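Local coordinates for protein methyltransferase 1 (Methanosarcina barkeri, PDB 2I2X) that transfers the methyl group of methanol to the cob(I)amide bound on its partner protein MtaC, a zinc-dependent step of methanogenesis, at residues V76-I81 with L333-A338; Y271-V276 with M282-E287; L184-G189 with D437-D442. One frame throughout, in Å; residues are numbered along the deposited sequence.

Overall arrangement
Contact 2 (271-276 with 282-287) lies beside the zinc site of Glu164, Cys220 and Cys269. Its centre is about 7 Å from the centre of the chain, and the side chain of Glu287 is about 6 Å from that zinc ion and from the nearby potassium ion. Contact 1 (76-81 with 333-338) lies further out, centre to centre about 20 Å from contact 2; both contacts reach the same parallel barrel sheet. Contact 3 (184-189 with 437-442) joins two helices on the opposite side of the chain's centre from contact 1. The centres of contacts 1 and 3 are about 44 Å apart, those of contacts 2 and 3 about 25 Å. None of the three touches another.

Contact 1 (V76-I81 with L333-A338); sequences VGFPAI and LAYDCA
The methyl group of Ala334 sits squarely over one face of the Phe78 ring. Its CB is 3.2 Å from the ring centroid and 7° off the normal, a CH-pi contact. Here the bump is the small methyl on helix 325-345, and the flat ring is the floor that receives it. The rim of the same ring is a second bump. It points into the face of Tyr335, and the two rings make a T-shaped pair with centroids 4.9 Å apart and planes at 89°. Phe78 CZ lies over the middle of the phenol ring, 3.6 Å from Tyr335 CD2. Phe78 thus fills the corner between Ala334 and Tyr335. Val76 packs at the hydroxyl end of the phenol. Its CG1 stands anti to the backbone N (chi1 -175°) and comes within 3.5 Å of Tyr335 OH. Gly77, the first residue after helix 55-76, has positive phi, and the chain turns there toward barrel strand 80-86. Met73 of that helix also touches Phe78 and Ala334. Replacing Tyr335 by a leucine would probably leave the Phe78 edge without an aromatic face and Asp297 O of the second subunit without its hydroxyl partner. The chemistry splits in two: within the chain the join is apolar and rests on shape, while the phenol hydroxyl is spent on the second copy of MtaB, whose Arg363 also binds Val76 O.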
ATOM      1  N   VAL A  76      14.185  -8.894   4.746  1.00  6.17           N
ATOM      2  CA  VAL A  76      13.839  -9.415   3.428  1.00  4.94           C
ATOM      3  C   VAL A  76      15.089  -9.498   2.540  1.00  4.62           C
ATOM      4  O   VAL A  76      15.036  -9.961   1.392  1.00  4.43           O
ATOM      5  CB  VAL A  76      12.645  -8.635   2.782  1.00  4.84           C
ATOM      6  CG1 VAL A  76      12.217  -9.269   1.450  1.00  3.96           C
ATOM      7  CG2 VAL A  76      11.478  -8.575   3.739  1.00  3.42           C
ATOM      8  N   GLY A  77      16.220  -9.083   3.097  1.00  4.15           N
ATOM      9  CA  GLY A  77      17.504  -9.219   2.407  1.00  4.22           C
ATOM     10  C   GLY A  77      17.861  -8.083   1.461  1.00  4.55           C
ATOM     11  O   GLY A  77      18.746  -8.222   0.623  1.00  4.65           O
ATOM     12  N   PHE A  78      17.188  -6.954   1.582  1.00  4.93           N
ATOM     13  CA  PHE A  78      17.457  -5.838   0.656  1.00  5.67           C
ATOM     14  C   PHE A  78      18.788  -5.166   0.974  1.00  5.66           C
ATOM     15  O   PHE A  78      19.075  -4.903   2.141  1.00  6.62           O
ATOM     16  CB  PHE A  78      16.284  -4.857   0.641  1.00  4.83           C
ATOM     17  CG  PHE A  78      15.007  -5.468   0.118  1.00  5.87           C
ATOM     18  CD1 PHE A  78      14.991  -6.120  -1.124  1.00  4.65           C
ATOM     19  CD2 PHE A  78      13.819  -5.425   0.873  1.00  6.86           C
ATOM     20  CE1 PHE A  78      13.831  -6.673  -1.617  1.00  2.17           C
ATOM     21  CE2 PHE A  78      12.642  -5.975   0.380  1.00  2.44           C
ATOM     22  CZ  PHE A  78      12.648  -6.591  -0.867  1.00  2.25           C
ATOM     23  N   PRO A  79      19.623  -4.927  -0.045  1.00  5.92           N
ATOM     24  CA  PRO A  79      20.980  -4.410   0.202  1.00  6.61           C
ATOM     25  C   PRO A  79      21.109  -2.883   0.408  1.00  5.92           C
ATOM     26  O   PRO A  79      22.176  -2.429   0.831  1.00  5.95           O
ATOM     27  CB  PRO A  79      21.735  -4.810  -1.090  1.00  6.33           C
ATOM     28  CG  PRO A  79      20.717  -4.602  -2.145  1.00  6.15           C
ATOM     29  CD  PRO A  79      19.399  -5.132  -1.489  1.00  6.74           C
ATOM     30  N   ALA A  80      20.070  -2.112   0.091  1.00  5.41           N
ATOM     31  CA  ALA A  80      20.158  -0.631   0.158  1.00  5.55           C
ATOM     32  C   ALA A  80      18.813   0.075   0.332  1.00  5.77           C
ATOM     33  O   ALA A  80      17.751  -0.430  -0.049  1.00  5.76           O
ATOM     34  CB  ALA A  80      20.891  -0.069  -1.064  1.00  4.60           C
ATOM     35  N   ILE A  81      18.853   1.253   0.927  1.00  5.69           N
ATOM     36  CA  ILE A  81      17.629   1.973   1.124  1.00  5.63           C
ATOM     37  C   ILE A  81      17.902   3.442   1.439  1.00  5.76           C
ATOM     38  O   ILE A  81      18.875   3.749   2.126  1.00  5.97           O
ATOM     39  CB  ILE A  81      16.772   1.273   2.216  1.00  5.67           C
ATOM     40  CG1 ILE A  81      15.289   1.697   2.122  1.00  6.96           C
ATOM     41  CG2 ILE A  81      17.397   1.364   3.581  1.00  3.48           C
ATOM     42  CD1 ILE A  81      14.972   2.803   2.959  1.00 11.38           C
ATOM     43  N   LEU A 333       8.740  -1.182  -2.988  1.00  5.60           N
ATOM     44  CA  LEU A 333       9.767  -0.394  -3.642  1.00  5.74           C
ATOM     45  C   LEU A 333      11.041  -1.199  -3.816  1.00  6.25           C
ATOM     46  O   LEU A 333      11.601  -1.278  -4.923  1.00  6.98           O
ATOM     47  CB  LEU A 333      10.100   0.887  -2.846  1.00  5.60           C
ATOM     48  CG  LEU A 333       9.006   1.931  -2.684  1.00  3.48           C
ATOM     49  CD1 LEU A 333       9.382   2.889  -1.653  1.00  2.60           C
ATOM     50  CD2 LEU A 333       8.668   2.639  -4.011  1.00  5.08           C
ATOM     51  N   ALA A 334      11.496  -1.820  -2.734  1.00  5.88           N
ATOM     52  CA  ALA A 334      12.751  -2.556  -2.805  1.00  6.26           C
ATOM     53  C   ALA A 334      12.673  -3.718  -3.796  1.00  6.34           C
ATOM     54  O   ALA A 334      13.660  -4.050  -4.460  1.00  6.60           O
ATOM     55  CB  ALA A 334      13.174  -3.040  -1.440  1.00  5.67           C
ATOM     56  N   TYR A 335      11.502  -4.328  -3.909  1.00  5.84           N
ATOM     57  CA  TYR A 335      11.358  -5.408  -4.857  1.00  6.16           C
ATOM     58  C   TYR A 335      11.353  -4.868  -6.291  1.00  6.06           C
ATOM     59  O   TYR A 335      11.935  -5.474  -7.188  1.00  5.57           O
ATOM     60  CB  TYR A 335      10.085  -6.205  -4.554  1.00  6.36           C
ATOM     61  CG  TYR A 335      10.272  -7.423  -3.668  1.00  6.88           C
ATOM     62  CD1 TYR A 335      11.158  -8.448  -4.027  1.00  6.67           C
ATOM     63  CD2 TYR A 335       9.537  -7.574  -2.496  1.00  6.52           C
ATOM     64  CE1 TYR A 335      11.323  -9.578  -3.241  1.00  4.34           C
ATOM     65  CE2 TYR A 335       9.699  -8.703  -1.694  1.00  6.36           C
ATOM     66  CZ  TYR A 335      10.602  -9.704  -2.064  1.00  6.44           C
ATOM     67  OH  TYR A 335      10.732 -10.857  -1.286  1.00  3.91           O
ATOM     68  N   ASP A 336      10.690  -3.724  -6.508  1.00  6.66           N
ATOM     69  CA  ASP A 336      10.704  -3.066  -7.822  1.00  5.99           C
ATOM     70  C   ASP A 336      12.152  -2.808  -8.182  1.00  5.46           C
ATOM     71  O   ASP A 336      12.548  -3.025  -9.319  1.00  5.30           O
ATOM     72  CB  ASP A 336       9.927  -1.737  -7.826  1.00  5.88           C
ATOM     73  CG  ASP A 336       8.430  -1.927  -7.751  1.00  6.70           C
ATOM     74  OD1 ASP A 336       7.946  -2.993  -8.157  1.00  9.21           O
ATOM     75  OD2 ASP A 336       7.724  -1.019  -7.262  1.00  9.02           O
ATOM     76  N   CYS A 337      12.945  -2.358  -7.207  1.00  4.71           N
ATOM     77  CA  CYS A 337      14.356  -2.138  -7.462  1.00  4.78           C
ATOM     78  C   CYS A 337      15.074  -3.442  -7.771  1.00  4.23           C
ATOM     79  O   CYS A 337      15.923  -3.476  -8.668  1.00  4.45           O
ATOM     80  CB  CYS A 337      15.041  -1.356  -6.333  1.00  4.70           C
ATOM     81  SG  CYS A 337      14.531   0.449  -6.225  1.00  8.12           S
ATOM     82  N   ALA A 338      14.729  -4.525  -7.075  1.00  4.23           N
ATOM     83  CA  ALA A 338      15.445  -5.779  -7.271  1.00  4.67           C
ATOM     84  C   ALA A 338      15.301  -6.313  -8.722  1.00  4.65           C
ATOM     85  O   ALA A 338      16.258  -6.846  -9.304  1.00  4.96           O
ATOM     86  CB  ALA A 338      15.045  -6.836  -6.213  1.00  4.65           C
TER

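Contact 2 (Y271-V276 with M282-E287); sequences YENIIV and MPMTME
The side-chain amide of Asn273 has Met284 over one face and Thr285 at its edge. Met284 SD stands 3.6 Å from Asn273 CG, above the amide plane. At the edge, Asn273 ND2 donates to Thr285 O at 3.3 Å, with an N-H...O angle of 157°. The acceptor lies close to the amide plane, and the donor in the carbonyl plane. This bond, with a weak second one from ND2 to Lys267 O, probably limits rotation of the amide. Glu287 O approaches the Tyr271 ring obliquely, 3.3 Å from Tyr271 CE2. The side chains cross at about a right angle, ring and carboxylate planes 79° apart, with Glu287 CG 3.7 Å from Tyr271 OH. Their polar ends have other partners: Tyr271 OH bonds Asp297, and Glu287 OE2 bonds His295. The two methionines pack round the amide with bent chains. Met284 CE reaches 3.7 Å from Val276 CG1. Met286 SD lies 3.7 Å from Asn273 CB, and its CE touches Tyr271 O at 3.5 Å. Met286 CG is anti to the carbonyl carbon (chi1 -52°), and further bends at chi2 and chi3 fold the methyl back to Tyr271. Helix 273-280 is packed here on the strand that follows it, 285-287, which runs parallel to 309-311. This is an alpha-beta step of the TIM barrel, placed beside the zinc site, with the Glu287 side chain about 4 Å from that of the zinc ligand Cys269.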
ATOM      1  N   TYR A 271       8.453  14.578 -11.840  1.00  7.21           N
ATOM      2  CA  TYR A 271       8.292  13.755 -13.009  1.00  6.31           C
ATOM      3  C   TYR A 271       9.079  14.271 -14.205  1.00  6.23           C
ATOM      4  O   TYR A 271       9.449  13.486 -15.083  1.00  5.81           O
ATOM      5  CB  TYR A 271       6.835  13.678 -13.365  1.00  6.59           C
ATOM      6  CG  TYR A 271       5.990  12.794 -12.459  1.00  7.79           C
ATOM      7  CD1 TYR A 271       5.487  13.280 -11.266  1.00  5.68           C
ATOM      8  CD2 TYR A 271       5.644  11.492 -12.843  1.00  7.12           C
ATOM      9  CE1 TYR A 271       4.672  12.508 -10.467  1.00  5.55           C
ATOM     10  CE2 TYR A 271       4.843  10.702 -12.039  1.00  6.17           C
ATOM     11  CZ  TYR A 271       4.348  11.222 -10.846  1.00  7.05           C
ATOM     12  OH  TYR A 271       3.513  10.469 -10.021  1.00  7.93           O
ATOM     13  N   GLU A 272       9.306  15.590 -14.261  1.00  6.15           N
ATOM     14  CA  GLU A 272      10.103  16.180 -15.311  1.00  6.61           C
ATOM     15  C   GLU A 272      11.588  15.796 -15.201  1.00  7.21           C
ATOM     16  O   GLU A 272      12.384  16.128 -16.094  1.00  7.03           O
ATOM     17  CB  GLU A 272       9.945  17.711 -15.310  1.00  7.70           C
ATOM     18  CG  GLU A 272      10.574  18.485 -14.097  1.00  8.15           C
ATOM     19  CD  GLU A 272       9.715  18.449 -12.834  1.00  9.57           C
ATOM     20  OE1 GLU A 272      10.022  19.249 -11.903  1.00  9.63           O
ATOM     21  OE2 GLU A 272       8.757  17.621 -12.761  1.00  7.45           O
ATOM     22  N   ASN A 273      11.967  15.114 -14.104  1.00  7.32           N
ATOM     23  CA  ASN A 273      13.360  14.673 -13.903  1.00  6.89           C
ATOM     24  C   ASN A 273      13.902  13.851 -15.067  1.00  6.85           C
ATOM     25  O   ASN A 273      15.131  13.815 -15.300  1.00  6.84           O
ATOM     26  CB  ASN A 273      13.540  13.895 -12.600  1.00  6.23           C
ATOM     27  CG  ASN A 273      13.434  14.773 -11.365  1.00  6.33           C
ATOM     28  OD1 ASN A 273      13.466  16.009 -11.446  1.00  5.92           O
ATOM     29  ND2 ASN A 273      13.264  14.133 -10.203  1.00  4.83           N
ATOM     30  N   ILE A 274      13.011  13.195 -15.809  1.00  6.06           N
ATOM     31  CA  ILE A 274      13.500  12.429 -16.956  1.00  5.75           C
ATOM     32  C   ILE A 274      14.159  13.391 -17.993  1.00  6.11           C
ATOM     33  O   ILE A 274      15.261  13.130 -18.522  1.00  5.61           O
ATOM     34  CB  ILE A 274      12.414  11.500 -17.568  1.00  5.24           C
ATOM     35  CG1 ILE A 274      12.946  10.746 -18.789  1.00  3.80           C
ATOM     36  CG2 ILE A 274      11.139  12.300 -17.949  1.00  4.27           C
ATOM     37  CD1 ILE A 274      14.034   9.772 -18.524  1.00  3.48           C
ATOM     38  N   ILE A 275      13.485  14.504 -18.273  1.00  6.23           N
ATOM     39  CA  ILE A 275      14.092  15.525 -19.121  1.00  6.33           C
ATOM     40  C   ILE A 275      15.397  16.023 -18.493  1.00  5.77           C
ATOM     41  O   ILE A 275      16.379  16.142 -19.179  1.00  6.00           O
ATOM     42  CB  ILE A 275      13.122  16.677 -19.378  1.00  6.33           C
ATOM     43  CG1 ILE A 275      11.884  16.159 -20.099  1.00  6.62           C
ATOM     44  CG2 ILE A 275      13.775  17.733 -20.230  1.00  7.27           C
ATOM     45  CD1 ILE A 275      10.669  17.014 -19.910  1.00  5.28           C
ATOM     46  N   VAL A 276      15.406  16.262 -17.188  1.00  5.75           N
ATOM     47  CA  VAL A 276      16.564  16.833 -16.500  1.00  6.13           C
ATOM     48  C   VAL A 276      17.787  15.921 -16.542  1.00  7.35           C
ATOM     49  O   VAL A 276      18.928  16.392 -16.718  1.00  7.63           O
ATOM     50  CB  VAL A 276      16.200  17.234 -15.030  1.00  6.37           C
ATOM     51  CG1 VAL A 276      17.426  17.666 -14.253  1.00  5.99           C
ATOM     52  CG2 VAL A 276      15.158  18.360 -15.014  1.00  4.09           C
ATOM     53  N   MET A 282      22.759  13.524 -14.528  1.00  7.26           N
ATOM     54  CA  MET A 282      22.703  13.381 -13.081  1.00  7.51           C
ATOM     55  C   MET A 282      21.574  12.428 -12.681  1.00  7.69           C
ATOM     56  O   MET A 282      20.580  12.289 -13.438  1.00  8.21           O
ATOM     57  CB  MET A 282      22.489  14.736 -12.424  1.00  7.05           C
ATOM     58  CG  MET A 282      23.764  15.541 -12.356  1.00  8.40           C
ATOM     59  SD  MET A 282      23.456  17.270 -11.988  1.00  8.35           S
ATOM     60  CE  MET A 282      25.111  17.919 -11.978  1.00  8.94           C
ATOM     61  N   PRO A 283      21.723  11.758 -11.519  1.00  6.61           N
ATOM     62  CA  PRO A 283      20.738  10.799 -11.103  1.00  7.13           C
ATOM     63  C   PRO A 283      19.454  11.450 -10.588  1.00  7.20           C
ATOM     64  O   PRO A 283      19.497  12.585 -10.082  1.00  7.20           O
ATOM     65  CB  PRO A 283      21.458  10.039  -9.977  1.00  6.79           C
ATOM     66  CG  PRO A 283      22.287  11.068  -9.372  1.00  7.39           C
ATOM     67  CD  PRO A 283      22.836  11.811 -10.561  1.00  7.14           C
ATOM     68  N   MET A 284      18.334  10.715 -10.690  1.00  6.34           N
ATOM     69  CA  MET A 284      17.018  11.240 -10.307  1.00  5.94           C
ATOM     70  C   MET A 284      16.174  10.163  -9.623  1.00  6.66           C
ATOM     71  O   MET A 284      16.179   9.008 -10.029  1.00  6.39           O
ATOM     72  CB  MET A 284      16.262  11.744 -11.525  1.00  4.24           C
ATOM     73  CG  MET A 284      16.979  12.821 -12.325  1.00  5.87           C
ATOM     74  SD  MET A 284      17.025  14.444 -11.502  1.00  5.20           S
ATOM     75  CE  MET A 284      18.653  15.008 -12.022  1.00  9.50           C
ATOM     76  N   THR A 285      15.452  10.556  -8.576  1.00  7.09           N
ATOM     77  CA  THR A 285      14.393   9.727  -8.051  1.00  7.35           C
ATOM     78  C   THR A 285      13.110   9.912  -8.852  1.00  7.33           C
ATOM     79  O   THR A 285      12.819  11.016  -9.332  1.00  7.04           O
ATOM     80  CB  THR A 285      14.142  10.063  -6.600  1.00  7.02           C
ATOM     81  OG1 THR A 285      15.390  10.001  -5.914  1.00  9.89           O
ATOM     82  CG2 THR A 285      13.202   9.071  -5.977  1.00  5.60           C
ATOM     83  N   MET A 286      12.336   8.833  -8.986  1.00  7.37           N
ATOM     84  CA  MET A 286      11.010   8.914  -9.628  1.00  7.17           C
ATOM     85  C   MET A 286       9.970   8.236  -8.743  1.00  7.45           C
ATOM     86  O   MET A 286      10.331   7.573  -7.751  1.00  8.23           O
ATOM     87  CB  MET A 286      11.031   8.291 -11.024  1.00  6.47           C
ATOM     88  CG  MET A 286      12.146   8.811 -11.939  1.00  6.13           C
ATOM     89  SD  MET A 286      11.971  10.529 -12.517  1.00  5.80           S
ATOM     90  CE  MET A 286      10.561  10.458 -13.658  1.00  2.00           C
ATOM     91  N   GLU A 287       8.692   8.397  -9.096  1.00  6.86           N
ATOM     92  CA  GLU A 287       7.584   7.748  -8.398  1.00  6.53           C
ATOM     93  C   GLU A 287       6.475   7.475  -9.394  1.00  6.90           C
ATOM     94  O   GLU A 287       6.202   8.303 -10.273  1.00  7.04           O
ATOM     95  CB  GLU A 287       7.033   8.640  -7.290  1.00  6.29           C
ATOM     96  CG  GLU A 287       6.421   9.942  -7.794  1.00  7.82           C
ATOM     97  CD  GLU A 287       6.172  10.932  -6.678  1.00 11.07           C
ATOM     98  OE1 GLU A 287       7.053  11.067  -5.811  1.00 10.88           O
ATOM     99  OE2 GLU A 287       5.090  11.550  -6.639  1.00 10.54           O
TER

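Contact 3 (L184-G189 with D437-D442)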
ATOM      1  N   LEU A 184       1.183  30.244 -17.534  1.00 11.46           N
ATOM      2  CA  LEU A 184       1.964  29.050 -17.236  1.00 10.77           C
ATOM      3  C   LEU A 184       3.446  29.249 -17.546  1.00  9.65           C
ATOM      4  O   LEU A 184       4.288  28.992 -16.679  1.00  8.58           O
ATOM      5  CB  LEU A 184       1.403  27.834 -17.983  1.00 11.09           C
ATOM      6  CG  LEU A 184       0.351  26.880 -17.386  1.00 11.87           C
ATOM      7  CD1 LEU A 184      -0.390  27.370 -16.142  1.00  9.65           C
ATOM      8  CD2 LEU A 184      -0.637  26.464 -18.486  1.00 11.76           C
ATOM      9  N   LEU A 185       3.751  29.702 -18.772  1.00  9.19           N
ATOM     10  CA  LEU A 185       5.135  30.021 -19.194  1.00  8.52           C
ATOM     11  C   LEU A 185       5.845  31.000 -18.261  1.00  8.66           C
ATOM     12  O   LEU A 185       7.026  30.826 -17.914  1.00  8.39           O
ATOM     13  CB  LEU A 185       5.149  30.594 -20.600  1.00  8.61           C
ATOM     14  CG  LEU A 185       6.296  30.231 -21.567  1.00  9.60           C
ATOM     15  CD1 LEU A 185       6.373  31.196 -22.699  1.00  7.86           C
ATOM     16  CD2 LEU A 185       7.659  30.120 -20.896  1.00  9.54           C
ATOM     17  N   TYR A 186       5.110  32.013 -17.818  1.00  8.34           N
ATOM     18  CA  TYR A 186       5.708  33.037 -17.007  1.00  9.03           C
ATOM     19  C   TYR A 186       5.943  32.532 -15.590  1.00  8.80           C
ATOM     20  O   TYR A 186       7.067  32.634 -15.072  1.00  9.51           O
ATOM     21  CB  TYR A 186       4.837  34.302 -17.042  1.00  9.11           C
ATOM     22  CG  TYR A 186       5.319  35.455 -16.210  1.00 10.23           C
ATOM     23  CD1 TYR A 186       6.522  36.109 -16.499  1.00 12.76           C
ATOM     24  CD2 TYR A 186       4.534  35.958 -15.159  1.00 13.66           C
ATOM     25  CE1 TYR A 186       6.943  37.240 -15.746  1.00 11.67           C
ATOM     26  CE2 TYR A 186       4.951  37.078 -14.392  1.00 12.13           C
ATOM     27  CZ  TYR A 186       6.144  37.699 -14.704  1.00 11.99           C
ATOM     28  OH  TYR A 186       6.546  38.761 -13.948  1.00 12.64           O
ATOM     29  N   SER A 187       4.890  32.004 -14.963  1.00  8.21           N
ATOM     30  CA  SER A 187       4.983  31.478 -13.589  1.00  8.08           C
ATOM     31  C   SER A 187       6.035  30.418 -13.412  1.00  7.17           C
ATOM     32  O   SER A 187       6.877  30.511 -12.520  1.00  7.10           O
ATOM     33  CB  SER A 187       3.635  30.935 -13.082  1.00  8.05           C
ATOM     34  OG  SER A 187       3.056  30.072 -14.023  1.00  9.31           O
ATOM     35  N   ILE A 188       6.019  29.432 -14.290  1.00  6.95           N
ATOM     36  CA  ILE A 188       6.919  28.296 -14.132  1.00  7.37           C
ATOM     37  C   ILE A 188       8.286  28.595 -14.746  1.00  7.46           C
ATOM     38  O   ILE A 188       9.329  28.535 -14.082  1.00  7.73           O
ATOM     39  CB  ILE A 188       6.317  26.982 -14.782  1.00  7.40           C
ATOM     40  CG1 ILE A 188       4.894  26.704 -14.263  1.00  6.62           C
ATOM     41  CG2 ILE A 188       7.251  25.824 -14.594  1.00  5.18           C
ATOM     42  CD1 ILE A 188       4.162  25.616 -15.037  1.00  4.08           C
ATOM     43  N   GLY A 189       8.277  28.889 -16.034  1.00  7.78           N
ATOM     44  CA  GLY A 189       9.519  29.154 -16.764  1.00  8.47           C
ATOM     45  C   GLY A 189      10.282  30.379 -16.275  1.00  8.24           C
ATOM     46  O   GLY A 189      11.480  30.311 -16.092  1.00  8.23           O
ATOM     47  N   ASP A 437      12.826  40.190 -22.461  1.00 14.85           N
ATOM     48  CA  ASP A 437      12.405  41.462 -21.790  1.00 15.13           C
ATOM     49  C   ASP A 437      10.988  41.895 -22.142  1.00 14.76           C
ATOM     50  O   ASP A 437      10.204  42.200 -21.265  1.00 15.16           O
ATOM     51  CB  ASP A 437      13.390  42.608 -22.067  1.00 15.29           C
ATOM     52  CG  ASP A 437      14.802  42.284 -21.609  1.00 17.46           C
ATOM     53  OD1 ASP A 437      14.951  41.499 -20.643  1.00 20.63           O
ATOM     54  OD2 ASP A 437      15.767  42.793 -22.227  1.00 20.77           O
ATOM     55  N   LYS A 438      10.652  41.899 -23.426  1.00 14.61           N
ATOM     56  CA  LYS A 438       9.280  42.136 -23.864  1.00 14.99           C
ATOM     57  C   LYS A 438       8.258  41.299 -23.064  1.00 15.73           C
ATOM     58  O   LYS A 438       7.292  41.843 -22.485  1.00 16.23           O
ATOM     59  CB  LYS A 438       9.199  41.736 -25.327  1.00 15.16           C
ATOM     60  CG  LYS A 438       8.074  42.266 -26.180  1.00 15.15           C
ATOM     61  CD  LYS A 438       7.080  43.172 -25.540  1.00 16.67           C
ATOM     62  CE  LYS A 438       6.027  43.468 -26.603  1.00 18.52           C
ATOM     63  NZ  LYS A 438       4.701  43.847 -26.041  1.00 19.10           N
ATOM     64  N   PHE A 439       8.454  39.977 -23.062  1.00 15.39           N
ATOM     65  CA  PHE A 439       7.558  39.055 -22.399  1.00 15.55           C
ATOM     66  C   PHE A 439       7.554  39.334 -20.903  1.00 15.70           C
ATOM     67  O   PHE A 439       6.489  39.438 -20.278  1.00 15.95           O
ATOM     68  CB  PHE A 439       7.983  37.605 -22.670  1.00 15.69           C
ATOM     69  CG  PHE A 439       7.069  36.571 -22.050  1.00 16.20           C
ATOM     70  CD1 PHE A 439       5.848  36.237 -22.668  1.00 15.47           C
ATOM     71  CD2 PHE A 439       7.434  35.925 -20.868  1.00 13.11           C
ATOM     72  CE1 PHE A 439       5.005  35.278 -22.122  1.00 15.86           C
ATOM     73  CE2 PHE A 439       6.617  34.961 -20.311  1.00 15.45           C
ATOM     74  CZ  PHE A 439       5.379  34.629 -20.938  1.00 17.16           C
ATOM     75  N   MET A 440       8.741  39.477 -20.331  1.00 15.41           N
ATOM     76  CA  MET A 440       8.823  39.758 -18.918  1.00 16.07           C
ATOM     77  C   MET A 440       7.997  40.987 -18.599  1.00 16.63           C
ATOM     78  O   MET A 440       7.148  40.946 -17.680  1.00 17.16           O
ATOM     79  CB  MET A 440      10.276  39.892 -18.449  1.00 15.83           C
ATOM     80  CG  MET A 440      11.039  38.570 -18.533  1.00 16.82           C
ATOM     81  SD  MET A 440      10.220  37.172 -17.638  1.00 16.15           S
ATOM     82  CE  MET A 440      10.820  37.582 -15.995  1.00 10.84           C
ATOM     83  N   ASP A 441       8.200  42.051 -19.382  1.00 16.92           N
ATOM     84  CA  ASP A 441       7.489  43.304 -19.162  1.00 17.21           C
ATOM     85  C   ASP A 441       5.999  43.201 -19.382  1.00 16.25           C
ATOM     86  O   ASP A 441       5.257  43.706 -18.558  1.00 15.96           O
ATOM     87  CB  ASP A 441       8.057  44.488 -19.972  1.00 18.49           C
ATOM     88  CG  ASP A 441       7.384  45.829 -19.580  1.00 21.33           C
ATOM     89  OD1 ASP A 441       7.451  46.195 -18.372  1.00 22.38           O
ATOM     90  OD2 ASP A 441       6.755  46.479 -20.467  1.00 24.52           O
ATOM     91  N   ASP A 442       5.561  42.560 -20.468  1.00 15.73           N
ATOM     92  CA  ASP A 442       4.121  42.309 -20.684  1.00 16.25           C
ATOM     93  C   ASP A 442       3.501  41.593 -19.487  1.00 16.35           C
ATOM     94  O   ASP A 442       2.411  41.973 -19.028  1.00 16.60           O
ATOM     95  CB  ASP A 442       3.862  41.438 -21.935  1.00 16.96           C
ATOM     96  CG  ASP A 442       4.037  42.196 -23.250  1.00 18.55           C
ATOM     97  OD1 ASP A 442       4.228  43.437 -23.233  1.00 20.56           O
ATOM     98  OD2 ASP A 442       3.968  41.550 -24.315  1.00 18.76           O
TER
HETATM   99  O   HOH W   1       8.330  40.262 -15.048  1.00 13.04           O
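Phe439 and Met440 pack against Leu185 and Tyr186 in a steep helix-helix crossing with a Met-aromatic contact. The segments 184-189 and 437-442, of helices 181-210 and 436-450, have axes 11.0 Å apart at closest approach and a signed crossing angle of -100°. In the first shell, Phe439 pushes the far end of its ring at the other helix. Its CE2 comes within 3.8 Å of Tyr186 CB, and its CZ is 4.0 Å from Leu185 CD1. CG of Phe439 is anti to the backbone N (chi1 -178°), which directs the ring toward helix 181-210. Met440 approaches the Tyr186 ring at the edge, in the ring plane. Its SD lies 3.8 Å from Tyr186 CE1 and 5.0 Å from the ring centroid, 85° off the normal. The bent chain of Met440 also brings CE beside the same ring carbon. In the second shell, Tyr390 stacks on the Phe439 ring and also touches Leu185, while Leu432 packs on both. Cys190, one turn after Tyr186 on helix 181-210, touches Phe439 and Met440. Facing solvent, Lys438 makes a salt bridge to Asp442 within its own helix. The crossing lies away from the metal and corrinoid sites and joins the last long helix of the chain to helix 181-210. One water completes it: it is 2.6 Å from Tyr186 OH and donates to Met440 O at 3.0 Å.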